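Local coordinates for Lactamase_B domain-containing protein (Pontibacter korlensis, PDB 6XFR) that probably hydrolyses beta-lactams to substituted beta-amino acids with zinc as cofactor, as a class B1 metallo-beta-lactamase, at residues V45-G50 against V73-H78; V31-L36 against D81-G86. One frame throughout, in Å; residues are numbered along the deposited sequence.

Interaction 1: residues V45-G50 against V73-H78; sequences VLIDTG and VCVPTH. With ZN (zinc ion), chain N.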
ATOM      1  N   VAL B  45     -16.525 -11.578  -0.222  1.00 34.43           N
ATOM      2  CA  VAL B  45     -16.608 -11.247  -1.633  1.00 28.08           C
ATOM      3  C   VAL B  45     -15.224 -11.319  -2.236  1.00 24.89           C
ATOM      4  O   VAL B  45     -14.239 -10.888  -1.625  1.00 26.07           O
ATOM      5  CB  VAL B  45     -17.237  -9.876  -1.883  1.00 27.40           C
ATOM      6  CG1 VAL B  45     -17.027  -9.477  -3.331  1.00 28.03           C
ATOM      7  CG2 VAL B  45     -18.679  -9.964  -1.537  1.00 30.30           C
ATOM      8  N   LEU B  46     -15.167 -11.885  -3.430  1.00 26.15           N
ATOM      9  CA  LEU B  46     -13.946 -12.117  -4.177  1.00 28.79           C
ATOM     10  C   LEU B  46     -13.970 -11.188  -5.378  1.00 25.82           C
ATOM     11  O   LEU B  46     -14.920 -11.212  -6.161  1.00 36.28           O
ATOM     12  CB  LEU B  46     -13.880 -13.573  -4.621  1.00 35.75           C
ATOM     13  CG  LEU B  46     -12.511 -14.170  -4.741  1.00 33.04           C
ATOM     14  CD1 LEU B  46     -11.709 -13.703  -3.544  1.00 25.12           C
ATOM     15  CD2 LEU B  46     -12.702 -15.649  -4.749  1.00 31.86           C
ATOM     16  N   ILE B  47     -13.007 -10.295  -5.455  1.00 32.17           N
ATOM     17  CA  ILE B  47     -12.822  -9.463  -6.636  1.00 40.66           C
ATOM     18  C   ILE B  47     -11.572  -9.984  -7.325  1.00 43.56           C
ATOM     19  O   ILE B  47     -10.451  -9.769  -6.839  1.00 43.07           O
ATOM     20  CB  ILE B  47     -12.727  -7.968  -6.298  1.00 39.51           C
ATOM     21  CG1 ILE B  47     -13.934  -7.540  -5.460  1.00 30.56           C
ATOM     22  CG2 ILE B  47     -12.648  -7.139  -7.582  1.00 39.34           C
ATOM     23  CD1 ILE B  47     -15.220  -7.799  -6.110  1.00 27.72           C
ATOM     24  N   ASP B  48     -11.780 -10.653  -8.466  1.00 42.09           N
ATOM     25  CA  ASP B  48     -10.754 -11.394  -9.191  1.00 49.20           C
ATOM     26  C   ASP B  48     -10.480 -12.758  -8.572  1.00 49.19           C
ATOM     27  O   ASP B  48     -10.531 -12.927  -7.347  1.00 48.10           O
ATOM     28  CB  ASP B  48      -9.441 -10.624  -9.268  1.00 51.79           C
ATOM     29  CG  ASP B  48      -9.462  -9.577 -10.342  1.00 68.08           C
ATOM     30  OD1 ASP B  48      -8.456  -8.843 -10.459  1.00 74.29           O
ATOM     31  OD2 ASP B  48     -10.496  -9.482 -11.056  1.00 76.83           O
ATOM     32  N   THR B  49     -10.209 -13.734  -9.432  1.00 46.47           N
ATOM     33  CA  THR B  49      -9.716 -15.029  -9.020  1.00 47.49           C
ATOM     34  C   THR B  49      -8.201 -14.948  -8.928  1.00 45.80           C
ATOM     35  O   THR B  49      -7.586 -13.964  -9.332  1.00 49.69           O
ATOM     36  CB  THR B  49     -10.147 -16.092 -10.033  1.00 47.80           C
ATOM     37  OG1 THR B  49      -9.615 -15.737 -11.324  1.00 44.37           O
ATOM     38  CG2 THR B  49     -11.667 -16.188 -10.116  1.00 41.03           C
ATOM     39  N   GLY B  50      -7.576 -16.005  -8.448  1.00 44.59           N
ATOM     40  CA  GLY B  50      -6.144 -16.102  -8.582  1.00 41.88           C
ATOM     41  C   GLY B  50      -5.745 -16.117 -10.047  1.00 44.97           C
ATOM     42  O   GLY B  50      -6.549 -16.188 -10.970  1.00 42.57           O
ATOM     43  N   VAL B  73     -19.652 -14.724  -3.535  1.00 28.46           N
ATOM     44  CA  VAL B  73     -19.678 -14.325  -4.936  1.00 27.31           C
ATOM     45  C   VAL B  73     -18.268 -13.932  -5.356  1.00 32.80           C
ATOM     46  O   VAL B  73     -17.461 -13.464  -4.546  1.00 32.50           O
ATOM     47  CB  VAL B  73     -20.684 -13.166  -5.151  1.00 23.84           C
ATOM     48  CG1 VAL B  73     -20.050 -11.852  -4.663  1.00 22.23           C
ATOM     49  CG2 VAL B  73     -21.073 -13.053  -6.610  1.00 21.94           C
ATOM     50  N   CYS B  74     -17.993 -14.068  -6.633  1.00 31.93           N
ATOM     51  CA  CYS B  74     -16.708 -13.678  -7.171  1.00 33.97           C
ATOM     52  C   CYS B  74     -16.953 -12.849  -8.419  1.00 38.46           C
ATOM     53  O   CYS B  74     -17.767 -13.212  -9.276  1.00 28.70           O
ATOM     54  CB  CYS B  74     -15.888 -14.934  -7.486  1.00 36.24           C
ATOM     55  SG  CYS B  74     -14.463 -14.727  -8.573  1.00 45.27           S
ATOM     56  N   VAL B  75     -16.206 -11.761  -8.552  1.00 38.14           N
ATOM     57  CA  VAL B  75     -16.518 -10.801  -9.602  1.00 31.27           C
ATOM     58  C   VAL B  75     -15.234 -10.562 -10.376  1.00 31.80           C
ATOM     59  O   VAL B  75     -14.410  -9.742  -9.937  1.00 30.32           O
ATOM     60  CB  VAL B  75     -17.057  -9.484  -9.021  1.00 31.78           C
ATOM     61  CG1 VAL B  75     -17.299  -8.449 -10.146  1.00 33.54           C
ATOM     62  CG2 VAL B  75     -18.286  -9.713  -8.152  1.00 26.85           C
ATOM     63  N   PRO B  76     -15.003 -11.253 -11.499  1.00 36.53           N
ATOM     64  CA  PRO B  76     -13.847 -10.928 -12.340  1.00 36.68           C
ATOM     65  C   PRO B  76     -14.046  -9.578 -12.983  1.00 32.55           C
ATOM     66  O   PRO B  76     -15.177  -9.149 -13.215  1.00 26.81           O
ATOM     67  CB  PRO B  76     -13.822 -12.045 -13.385  1.00 43.66           C
ATOM     68  CG  PRO B  76     -14.552 -13.170 -12.734  1.00 49.18           C
ATOM     69  CD  PRO B  76     -15.633 -12.517 -11.901  1.00 38.99           C
ATOM     70  N   THR B  77     -12.933  -8.875 -13.200  1.00 37.39           N
ATOM     71  CA  THR B  77     -12.973  -7.534 -13.771  1.00 41.83           C
ATOM     72  C   THR B  77     -12.754  -7.497 -15.286  1.00 40.17           C
ATOM     73  O   THR B  77     -12.916  -6.432 -15.891  1.00 31.50           O
ATOM     74  CB  THR B  77     -11.948  -6.644 -13.073  1.00 40.57           C
ATOM     75  OG1 THR B  77     -10.618  -7.120 -13.343  1.00 40.25           O
ATOM     76  CG2 THR B  77     -12.219  -6.606 -11.573  1.00 37.42           C
ATOM     77  N   HIS B  78     -12.350  -8.600 -15.901  1.00 41.61           N
ATOM     78  CA  HIS B  78     -12.353  -8.733 -17.354  1.00 38.04           C
ATOM     79  C   HIS B  78     -11.947 -10.171 -17.666  1.00 36.44           C
ATOM     80  O   HIS B  78     -11.772 -10.990 -16.756  1.00 30.12           O
ATOM     81  CB  HIS B  78     -11.496  -7.647 -18.015  1.00 32.33           C
ATOM     82  CG  HIS B  78     -10.023  -7.819 -17.854  1.00 33.87           C
ATOM     83  ND1 HIS B  78      -9.403  -7.839 -16.626  1.00 35.40           N
ATOM     84  CD2 HIS B  78      -9.039  -7.917 -18.776  1.00 39.65           C
ATOM     85  CE1 HIS B  78      -8.102  -7.979 -16.801  1.00 34.63           C
ATOM     86  NE2 HIS B  78      -7.854  -8.022 -18.094  1.00 43.00           N
TER
HETATM   87 ZN    ZN N 302      -5.830  -8.331 -18.847  1.00 44.98          ZN

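Interaction 2: residues V31-L36 against D81-G86; sequences VPSHGL and DDKLGG. With ZN (zinc ion), chain O; SO4 (sulfate ion), chain X.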
ATOM      1  N   VAL B  31       5.995 -11.490 -11.915  1.00 55.20           N
ATOM      2  CA  VAL B  31       4.892 -10.567 -12.155  1.00 57.04           C
ATOM      3  C   VAL B  31       3.787 -10.882 -11.155  1.00 52.12           C
ATOM      4  O   VAL B  31       3.282 -12.016 -11.123  1.00 52.71           O
ATOM      5  CB  VAL B  31       4.379 -10.679 -13.599  1.00 54.91           C
ATOM      6  CG1 VAL B  31       3.077  -9.947 -13.745  1.00 54.78           C
ATOM      7  CG2 VAL B  31       5.403 -10.117 -14.557  1.00 60.90           C
ATOM      8  N   PRO B  32       3.383  -9.934 -10.320  1.00 43.59           N
ATOM      9  CA  PRO B  32       2.217 -10.141  -9.459  1.00 41.76           C
ATOM     10  C   PRO B  32       0.900  -9.820 -10.162  1.00 41.94           C
ATOM     11  O   PRO B  32       0.839  -9.065 -11.137  1.00 39.78           O
ATOM     12  CB  PRO B  32       2.473  -9.170  -8.296  1.00 40.16           C
ATOM     13  CG  PRO B  32       3.201  -8.019  -8.956  1.00 38.88           C
ATOM     14  CD  PRO B  32       4.036  -8.635 -10.079  1.00 42.76           C
ATOM     15  N   SER B  33      -0.169 -10.419  -9.637  1.00 38.72           N
ATOM     16  CA  SER B  33      -1.535 -10.081 -10.001  1.00 33.20           C
ATOM     17  C   SER B  33      -2.341  -9.886  -8.723  1.00 33.34           C
ATOM     18  O   SER B  33      -2.341 -10.759  -7.843  1.00 34.79           O
ATOM     19  CB  SER B  33      -2.167 -11.160 -10.885  1.00 41.47           C
ATOM     20  OG  SER B  33      -3.109 -10.554 -11.763  1.00 43.20           O
ATOM     21  N   HIS B  34      -2.965  -8.723  -8.595  1.00 27.18           N
ATOM     22  CA  HIS B  34      -3.681  -8.368  -7.379  1.00 28.08           C
ATOM     23  C   HIS B  34      -5.184  -8.520  -7.585  1.00 31.35           C
ATOM     24  O   HIS B  34      -5.718  -8.189  -8.652  1.00 24.75           O
ATOM     25  CB  HIS B  34      -3.344  -6.938  -6.945  1.00 24.55           C
ATOM     26  CG  HIS B  34      -1.885  -6.712  -6.739  1.00 30.94           C
ATOM     27  ND1 HIS B  34      -1.119  -7.522  -5.926  1.00 37.57           N
ATOM     28  CD2 HIS B  34      -1.043  -5.778  -7.238  1.00 37.39           C
ATOM     29  CE1 HIS B  34       0.134  -7.098  -5.935  1.00 36.21           C
ATOM     30  NE2 HIS B  34       0.207  -6.039  -6.720  1.00 38.04           N
ATOM     31  N   GLY B  35      -5.849  -9.082  -6.569  1.00 23.45           N
ATOM     32  CA  GLY B  35      -7.288  -8.980  -6.426  1.00 22.01           C
ATOM     33  C   GLY B  35      -7.614  -8.506  -5.018  1.00 25.21           C
ATOM     34  O   GLY B  35      -6.720  -8.269  -4.205  1.00 24.80           O
ATOM     35  N   LEU B  36      -8.912  -8.398  -4.740  1.00 31.26           N
ATOM     36  CA  LEU B  36      -9.396  -8.053  -3.407  1.00 24.85           C
ATOM     37  C   LEU B  36     -10.178  -9.209  -2.804  1.00 30.21           C
ATOM     38  O   LEU B  36     -10.841  -9.984  -3.509  1.00 24.26           O
ATOM     39  CB  LEU B  36     -10.322  -6.846  -3.423  1.00 23.91           C
ATOM     40  CG  LEU B  36      -9.773  -5.462  -3.688  1.00 26.94           C
ATOM     41  CD1 LEU B  36     -10.875  -4.422  -3.392  1.00 22.07           C
ATOM     42  CD2 LEU B  36      -8.551  -5.244  -2.828  1.00 26.95           C
ATOM     43  N   ASP B  81      -6.844 -14.285 -18.143  1.00 46.06           N
ATOM     44  CA  ASP B  81      -6.577 -15.355 -17.189  1.00 49.75           C
ATOM     45  C   ASP B  81      -6.164 -14.807 -15.829  1.00 47.81           C
ATOM     46  O   ASP B  81      -6.525 -15.377 -14.790  1.00 42.39           O
ATOM     47  CB  ASP B  81      -5.506 -16.299 -17.744  1.00 57.69           C
ATOM     48  CG  ASP B  81      -6.092 -17.473 -18.561  1.00 62.90           C
ATOM     49  OD1 ASP B  81      -5.293 -18.264 -19.107  1.00 67.64           O
ATOM     50  OD2 ASP B  81      -7.334 -17.610 -18.666  1.00 62.73           O
ATOM     51  N   ASP B  82      -5.416 -13.689 -15.807  1.00 58.19           N
ATOM     52  CA  ASP B  82      -4.907 -13.135 -14.545  1.00 47.33           C
ATOM     53  C   ASP B  82      -6.018 -12.614 -13.645  1.00 43.95           C
ATOM     54  O   ASP B  82      -5.844 -12.615 -12.428  1.00 56.97           O
ATOM     55  CB  ASP B  82      -3.842 -12.042 -14.801  1.00 42.81           C
ATOM     56  CG  ASP B  82      -4.412 -10.735 -15.386  1.00 46.77           C
ATOM     57  OD1 ASP B  82      -5.391 -10.760 -16.151  1.00 52.46           O
ATOM     58  OD2 ASP B  82      -3.841  -9.658 -15.128  1.00 46.45           O
ATOM     59  N   LYS B  83      -7.171 -12.230 -14.190  1.00 40.60           N
ATOM     60  CA  LYS B  83      -8.306 -11.835 -13.362  1.00 42.32           C
ATOM     61  C   LYS B  83      -9.443 -12.851 -13.342  1.00 49.73           C
ATOM     62  O   LYS B  83     -10.358 -12.707 -12.520  1.00 42.84           O
ATOM     63  CB  LYS B  83      -8.872 -10.472 -13.813  1.00 37.36           C
ATOM     64  CG  LYS B  83      -7.799  -9.364 -14.041  1.00 40.02           C
ATOM     65  CD  LYS B  83      -7.297  -8.676 -12.762  1.00 29.03           C
ATOM     66  CE  LYS B  83      -6.110  -9.452 -12.169  1.00 41.62           C
ATOM     67  NZ  LYS B  83      -5.511  -8.955 -10.895  1.00 47.97           N
ATOM     68  N   LEU B  84      -9.400 -13.897 -14.180  1.00 55.79           N
ATOM     69  CA  LEU B  84     -10.543 -14.808 -14.282  1.00 53.51           C
ATOM     70  C   LEU B  84     -10.173 -16.276 -14.485  1.00 56.65           C
ATOM     71  O   LEU B  84     -11.075 -17.121 -14.446  1.00 46.18           O
ATOM     72  CB  LEU B  84     -11.441 -14.347 -15.444  1.00 50.59           C
ATOM     73  CG  LEU B  84     -12.455 -15.272 -16.086  1.00 51.32           C
ATOM     74  CD1 LEU B  84     -13.769 -15.240 -15.309  1.00 50.88           C
ATOM     75  CD2 LEU B  84     -12.644 -14.844 -17.518  1.00 49.45           C
ATOM     76  N   GLY B  85      -8.885 -16.618 -14.631  1.00 58.35           N
ATOM     77  CA  GLY B  85      -8.447 -17.972 -14.893  1.00 57.83           C
ATOM     78  C   GLY B  85      -8.633 -18.953 -13.749  1.00 56.80           C
ATOM     79  O   GLY B  85      -8.301 -20.134 -13.898  1.00 62.67           O
ATOM     80  N   GLY B  86      -9.131 -18.495 -12.603  1.00 47.48           N
ATOM     81  CA  GLY B  86      -9.416 -19.405 -11.520  1.00 38.77           C
ATOM     82  C   GLY B  86     -10.915 -19.577 -11.338  1.00 40.27           C
ATOM     83  O   GLY B  86     -11.362 -20.073 -10.300  1.00 41.14           O
TER
HETATM   84 ZN    ZN O 303      -3.199  -7.880 -16.334  1.00 58.41          ZN
HETATM   85  S   SO4 X 312      -2.607 -11.876 -18.921  1.00110.46           S
HETATM   86  O1  SO4 X 312      -3.192 -10.670 -18.325  1.00110.40           O
HETATM   87  O2  SO4 X 312      -1.141 -11.725 -18.876  1.00110.90           O
HETATM   88  O3  SO4 X 312      -3.077 -12.006 -20.297  1.00111.65           O
HETATM   89  O4  SO4 X 312      -3.028 -13.096 -18.228  1.00104.87           O
HETATM   90  O   HOH W   1      -1.890  -6.500 -17.644  1.00 24.48           O

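Interaction 1: residues V45-G50 against V73-H78
Leu46 O takes two groups of the neighbouring strand. Val75 N donates to it at 2.8 Å, and the CA-H of Cys74 points at it with Cys74 CA 3.2 Å away. On one flank of this acceptor, Leu46 N bonds Val73 O at 3.0 Å. On the other, Asp48 N bonds Val75 O at 3.1 Å, with the donor well above the carbonyl plane. These bonds zip two parallel strand ends together. On one face of the sheet, Ile47 and Val75 lie side by side, with Ile47 CD1 against Val75 CB. Leu46 and Cys74 share the other face, which helix 53-67 covers. Cys74 SG is anti to the backbone N (chi1 163°) and lies 3.5 Å from Thr49 CG2. Beyond the strands, Asp48 and Thr77 cross at about a right angle. Asp48 OD2 receives weak bonds from Thr77 N and Thr77 OG1, while its OD1 pairs with Lys83. Next to Thr77, His78 NE2 binds zinc at 2.2 Å, and His80 and His141 complete the protein ligands of that ion. This is a beta-alpha-beta crossover whose second strand runs into the HxHxD metal-binding motif of the metallo-beta-lactamase fold.

Interaction 2: residues V31-L36 against D81-G86
Lys83 brings the end of its chain over the hydroxyl of Ser33. Its CE lies 3.2 Å from Ser33 OG. NZ is modelled 3.0 Å from Ser33 OG as a donor, but it sits too close to His34 O, so this bond is less certain. The chain bends at chi2 (-80°) and again at chi3 (88°), and the second bend sets CE beside the strand. NZ also reaches Ser201 OG. Ser33 is the side chain of the strand that faces the short helix 81-84. Its OG also makes a weak bond to Asp82 O at 3.5 Å and lies against Asp82 CB. The hydroxyl thus sits between a lysine and the backbone of the metal ligand beside it. His34 points its CB away from the helix. Its ND1 bonds Thr21 OG1, and the ring meets Trp205 edge-to-face.

Asp82 CG lies between its own backbone N and carbonyl carbon (chi1 71°). From there OD2 binds zinc at 2.2 Å. Water 1, at 2.3 Å from the metal, Cys160 and His202 are the other ligands of this ion. Pro32 O accepts a bond from His202 ND1, so the strand also supplies a second-shell contact to this zinc. A sulfate, probably from the crystallisation liquor, lies beside the aspartate. Its O1 is 3.1 Å from Asp82 OD1, and Asp82 N makes a weak bond to its O4. Gly85 N bonds Asp81 O at 2.7 Å, and Gly86 takes the N-cap position of helix 87-91. The arrangement belongs to the Asp-Cys-His zinc site of a B1 metallo-beta-lactamase, to which the short helix brings the aspartate of the HxHxD motif.

Both interactions are buried near the centre of the chain, and both reach the same five-stranded sheet. Interaction 1 joins two parallel strands of it through backbone bonds and apolar side chains, with the larger buried surface. Interaction 2 is smaller and polar: a strand meets a helix through a few side chains beside the metals. Along the chain, interaction 1 is nested inside the loop that interaction 2 closes. Strands 30-40 and 43-47 are sheet neighbours, linked by a probable bond from Ile47 N to Leu36 O. The Asp48–Lys83 salt bridge joins the two. Each contact also carries a ligand of a different zinc ion: His78 in interaction 1, Asp82 in interaction 2.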